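Local coordinates for oxalate oxidase (Hordeum vulgare, PDB 1FI2) that oxidises oxalate with molecular oxygen to carbon dioxide and hydrogen peroxide at a manganese centre and also shows superoxide dismutase activity, at the interface of chains A and B and the interface of chains A and C. Residues are numbered along the deposited sequence; one frame, centred on the assembly and turned at random. Chains: chain A/B/C, Oxalate oxidase.

Contact 1: the interface of chains A and B. Residues chain A 21-23; chain B 5-7, 10, 69.
A:Asn22 reaches out of a loop of chain A and plants its amide against the N-terminal segment of chain B, part of the contact joining these two subunits of the germin hexamer. The close-packed half centres on OD1, the amide oxygen, gripped by two donors. The backbone N of B:Leu6 binds OD1 at 2.9 Å, tilted from the carbonyl plane, while NE2 of B:Gln7 comes in within that plane. The two amides are turned 72° apart. With CG of A:Asn22 anti to its own N (chi1 -169°), OD1 points at both donors. B:Gln7 bends at chi2 and works in both directions, since its OE1 takes the N-H of A:Gly23 on a lone pair, 165° at the hydrogen. CD1 of B:Leu6 lies 3.5 Å from CA of A:Gly23. An alanine in place of A:Asn22 would probably leave the B:Leu6 N-H and B:Gln7 NE2 without their shared acceptor, the glutamine end held through its A:Gly23 bond but less firmly fixed in rotation. Looser contacts flank this grip: methyl CG2 of B:Thr69 packs 3.7 Å from CB of A:Asn22, and SG of B:Cys10, a disulfide cysteine, stays 3.7 Å from O of A:Val21. On the watered side, water 1 joins O of A:Gly23 to B:Gln7 OE1, 2.7 Å from that oxygen.

Contact 2: the interface of chains A and C. Residues chain A 9, 29, 33, 36-37; chain C 114, 119.
C:Tyr119 sets its phenol ring against a corner formed by two phenylalanines of chain A, both on the same side of its plane. It turns its CE1 edge to the face of A:Phe9, the planes 77° apart and CZ of the phenylalanine 3.7 Å from CE1 of the tyrosine. With A:Phe36 the roles reverse: at 74° the phenylalanine points its CE2/CZ edge at the tyrosine's face, towards the OH end, CE2 lying 3.6 Å from CE2 of C:Tyr119. The phenol OH sits in the plane of the A:Phe36 ring, at its edge. Beyond the rings this hydroxyl is bonded to water 2 at 2.7 Å, and the water passes the link on to the backbone O of A:Gly33, 2.8 Å away. At the margins, CE of A:Met29 approaches the phenol OH and OG of C:Ser114 lies beside CE1 of A:Phe9. Further out, the corner is built within chain A: CZ of A:Phe36 rests 3.8 Å above the face of A:Phe9 that also receives the tyrosine edge. A:Phe36 has CG between its backbone N and carbonyl carbon (chi1 63°), a torsion that brings its ring to the tyrosine. C:Tyr119 is carried by strand 118-124, so the cluster ties a strand of one cupin domain to its neighbour's loops. With its twin across the two-fold, it fastens this pair of subunits in the hexamer.

Contact 3: the interface of chains A and C. Residues chain A 37-38, 64; chain C 128-130.
The main-chain link runs from C:Val130 to A:Leu37. N of C:Val130 gives its hydrogen to O of A:Leu37 at 3.0 Å, in the carbonyl plane and with a C=O...N angle of 155°, though the bond bends to 134° at the hydrogen. Next to it A:Phe38 and C:Phe129 form an antiparallel beta bridge. Among the aliphatic contacts, CD2 of A:Leu37 packs snugly on CG1 of C:Val130 at 3.5 Å, the side chains crossing at about a right angle. The valine's CG1 sits between its backbone N and carbonyl carbon (chi1 68°), a torsion that turns this methyl towards the leucine. Aromatic contacts come from chain A. The benzo ring of A:Trp64 is wedged between threonine and valine: OG1 of C:Thr128 lies over one face, 3.4 Å from CH2, and CG1 of C:Val130 stands on the opposite side, 4.1 Å from CZ2. CA of C:Phe129 meets the edge beyond CH2 at 4.0 Å. Within chain A, C of A:Leu37 and N of A:Phe38 lie at the indole edge, in its plane, which is likely to steady the bridging segment. CD2 of A:Phe38 meets CB of C:Phe129 at 3.8 Å rather than its ring. In the fold, strand 38-39 of chain A meets strand 128-131 of chain C's cupin jellyroll in a short antiparallel bridge across the two-fold interface.

Contact 1: the interface of chains A and B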
# COMPACT_ATOMS: atom_id res chain seq x y z
N VAL A 21 1.14 8.73 -17.44
CA VAL A 21 0.38 8.09 -16.37
C VAL A 21 1.20 8.18 -15.08
O VAL A 21 2.34 8.62 -15.13
CB VAL A 21 0.08 6.59 -16.56
CG1 VAL A 21 -1.04 6.29 -17.55
CG2 VAL A 21 1.36 5.85 -16.94
N ASN A 22 0.63 7.73 -13.97
CA ASN A 22 1.43 7.67 -12.73
C ASN A 22 2.60 6.74 -13.02
O ASN A 22 2.38 5.58 -13.40
CB ASN A 22 0.59 7.18 -11.57
CG ASN A 22 1.23 7.33 -10.21
OD1 ASN A 22 1.96 8.28 -9.97
ND2 ASN A 22 0.90 6.41 -9.31
N GLY A 23 3.82 7.25 -12.87
CA GLY A 23 4.99 6.45 -13.23
C GLY A 23 5.18 6.56 -14.74
O GLY A 23 5.32 7.66 -15.29
N PRO B 5 1.98 8.44 -5.39
CA PRO B 5 2.45 9.09 -6.60
C PRO B 5 3.88 8.67 -6.94
O PRO B 5 4.66 8.30 -6.05
CB PRO B 5 2.37 10.57 -6.27
CG PRO B 5 2.60 10.62 -4.79
CD PRO B 5 1.98 9.37 -4.23
N LEU B 6 4.23 8.70 -8.22
CA LEU B 6 5.55 8.30 -8.68
C LEU B 6 6.34 9.45 -9.30
O LEU B 6 7.36 9.28 -9.96
CB LEU B 6 5.44 7.13 -9.66
CG LEU B 6 5.12 5.76 -9.06
CD1 LEU B 6 5.13 4.76 -10.20
CD2 LEU B 6 6.14 5.29 -8.03
N GLN B 7 5.81 10.65 -9.11
CA GLN B 7 6.39 11.90 -9.60
C GLN B 7 5.71 13.05 -8.85
O GLN B 7 4.75 12.79 -8.11
CB GLN B 7 6.25 12.09 -11.10
CG GLN B 7 4.82 12.25 -11.61
CD GLN B 7 4.06 10.94 -11.59
OE1 GLN B 7 4.52 9.96 -12.19
NE2 GLN B 7 2.94 10.91 -10.88
N CYS B 10 0.76 15.15 -11.74
CA CYS B 10 0.21 14.36 -12.85
C CYS B 10 -1.26 14.76 -13.03
O CYS B 10 -2.16 14.05 -12.58
CB CYS B 10 0.35 12.88 -12.51
SG CYS B 10 0.69 11.73 -13.86
N THR B 69 -3.41 11.31 -8.58
CA THR B 69 -2.28 10.62 -8.00
C THR B 69 -1.87 11.10 -6.60
O THR B 69 -1.03 10.43 -5.97
CB THR B 69 -0.98 10.61 -8.83
OG1 THR B 69 -0.35 11.90 -8.77
CG2 THR B 69 -1.19 10.18 -10.26
O HOH W 1 6.27 10.06 -14.23

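Contact 2: the interface of chains A and C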
# COMPACT_ATOMS: atom_id res chain seq x y z
N PHE A 9 7.75 -7.95 -15.54
CA PHE A 9 8.56 -6.85 -16.05
C PHE A 9 7.72 -5.80 -16.78
O PHE A 9 6.68 -6.13 -17.35
CB PHE A 9 9.62 -7.38 -17.03
CG PHE A 9 10.32 -8.66 -16.69
CD1 PHE A 9 10.02 -9.83 -17.36
CD2 PHE A 9 11.24 -8.72 -15.65
CE1 PHE A 9 10.64 -11.02 -17.04
CE2 PHE A 9 11.87 -9.91 -15.32
CZ PHE A 9 11.57 -11.06 -16.02
N MET A 29 6.81 -6.11 -24.35
CA MET A 29 7.90 -7.02 -23.99
C MET A 29 8.71 -7.44 -25.20
O MET A 29 9.92 -7.68 -25.10
CB MET A 29 7.41 -8.24 -23.22
CG MET A 29 7.03 -8.02 -21.78
SD MET A 29 8.30 -7.31 -20.74
CE MET A 29 9.71 -8.34 -21.09
N GLY A 33 14.41 -6.88 -25.30
CA GLY A 33 15.74 -7.49 -25.36
C GLY A 33 16.11 -8.17 -24.04
O GLY A 33 15.24 -8.36 -23.19
N PHE A 36 17.63 -5.23 -20.02
CA PHE A 36 16.99 -4.22 -19.19
C PHE A 36 17.13 -4.35 -17.69
O PHE A 36 16.98 -3.33 -17.01
CB PHE A 36 15.51 -4.11 -19.60
CG PHE A 36 14.72 -5.36 -19.37
CD1 PHE A 36 14.10 -5.59 -18.15
CD2 PHE A 36 14.57 -6.30 -20.38
CE1 PHE A 36 13.37 -6.73 -17.93
CE2 PHE A 36 13.83 -7.45 -20.17
CZ PHE A 36 13.23 -7.67 -18.94
N LEU A 37 17.45 -5.52 -17.14
CA LEU A 37 17.63 -5.65 -15.70
C LEU A 37 19.02 -5.28 -15.24
O LEU A 37 19.38 -5.52 -14.08
CB LEU A 37 17.31 -7.10 -15.27
CG LEU A 37 15.88 -7.58 -15.47
CD1 LEU A 37 15.75 -9.08 -15.27
CD2 LEU A 37 14.93 -6.83 -14.53
N SER C 114 5.95 -15.44 -18.58
CA SER C 114 7.08 -14.81 -19.24
C SER C 114 7.89 -15.88 -19.97
O SER C 114 9.05 -15.73 -20.33
CB SER C 114 7.97 -14.08 -18.24
OG SER C 114 7.36 -12.88 -17.79
N TYR C 119 17.34 -14.64 -18.10
CA TYR C 119 18.16 -13.48 -18.43
C TYR C 119 19.47 -13.63 -17.65
O TYR C 119 19.40 -13.73 -16.42
CB TYR C 119 17.49 -12.18 -17.99
CG TYR C 119 16.19 -11.85 -18.67
CD1 TYR C 119 14.97 -12.27 -18.15
CD2 TYR C 119 16.19 -11.12 -19.85
CE1 TYR C 119 13.78 -11.96 -18.79
CE2 TYR C 119 15.00 -10.79 -20.47
CZ TYR C 119 13.80 -11.23 -19.95
OH TYR C 119 12.63 -10.90 -20.60
O HOH W 2 12.89 -9.95 -23.08

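Contact 3: the interface of chains A and C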
# COMPACT_ATOMS: atom_id res chain seq x y z
N LEU A 37 17.45 -5.52 -17.14
CA LEU A 37 17.63 -5.65 -15.70
C LEU A 37 19.02 -5.28 -15.24
O LEU A 37 19.38 -5.52 -14.08
CB LEU A 37 17.31 -7.10 -15.27
CG LEU A 37 15.88 -7.58 -15.47
CD1 LEU A 37 15.75 -9.08 -15.27
CD2 LEU A 37 14.93 -6.83 -14.53
N PHE A 38 19.90 -4.80 -16.13
CA PHE A 38 21.29 -4.51 -15.84
C PHE A 38 21.70 -3.10 -16.23
O PHE A 38 21.09 -2.48 -17.11
CB PHE A 38 22.17 -5.52 -16.61
CG PHE A 38 21.88 -6.96 -16.29
CD1 PHE A 38 21.07 -7.71 -17.13
CD2 PHE A 38 22.36 -7.54 -15.13
CE1 PHE A 38 20.77 -9.03 -16.84
CE2 PHE A 38 22.06 -8.86 -14.84
CZ PHE A 38 21.26 -9.60 -15.69
N TRP A 64 17.47 4.29 -15.80
CA TRP A 64 17.40 2.83 -15.78
C TRP A 64 15.94 2.42 -15.90
O TRP A 64 15.26 2.14 -14.90
CB TRP A 64 18.00 2.27 -14.50
CG TRP A 64 18.33 0.81 -14.47
CD1 TRP A 64 18.24 -0.10 -15.49
CD2 TRP A 64 18.89 0.09 -13.36
NE1 TRP A 64 18.67 -1.34 -15.07
CE2 TRP A 64 19.09 -1.24 -13.77
CE3 TRP A 64 19.24 0.45 -12.05
CZ2 TRP A 64 19.61 -2.22 -12.93
CZ3 TRP A 64 19.76 -0.52 -11.21
CH2 TRP A 64 19.94 -1.84 -11.65
N THR C 128 25.44 -2.88 -12.08
CA THR C 128 24.28 -3.22 -11.25
C THR C 128 23.27 -4.14 -11.91
O THR C 128 23.24 -4.32 -13.13
CB THR C 128 23.55 -1.92 -10.83
OG1 THR C 128 23.24 -1.18 -12.02
CG2 THR C 128 24.39 -1.06 -9.92
N PHE C 129 22.40 -4.71 -11.07
CA PHE C 129 21.35 -5.62 -11.50
C PHE C 129 20.10 -5.45 -10.65
O PHE C 129 20.16 -4.95 -9.52
CB PHE C 129 21.82 -7.08 -11.42
CG PHE C 129 22.25 -7.56 -10.07
CD1 PHE C 129 21.33 -8.06 -9.15
CD2 PHE C 129 23.59 -7.54 -9.70
CE1 PHE C 129 21.74 -8.51 -7.91
CE2 PHE C 129 24.00 -7.99 -8.46
CZ PHE C 129 23.07 -8.47 -7.57
N VAL C 130 18.96 -5.89 -11.18
CA VAL C 130 17.71 -5.79 -10.42
C VAL C 130 16.92 -7.08 -10.55
O VAL C 130 16.81 -7.69 -11.62
CB VAL C 130 16.92 -4.54 -10.82
CG1 VAL C 130 16.37 -4.62 -12.23
CG2 VAL C 130 15.79 -4.27 -9.82

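Contact 2 and contact 3 are neighbouring parts of one two-fold interface between chains A and C, their C-alpha centres about 10 Å apart. A:Leu37 belongs to both, linking the aromatic cluster to the inter-chain beta bridge. Contact 1 faces another subunit, chain B, its C-alpha centre about 23 Å from that of contact 2 and 22 Å from that of contact 3, and its interface is not an exact two-fold. Chain A thus touches two partners through separate surfaces, consistent with a hexamer built as a trimer of dimers. The geometry suggests that contacts 2 and 3 secure a dimer, while contact 1 joins dimers.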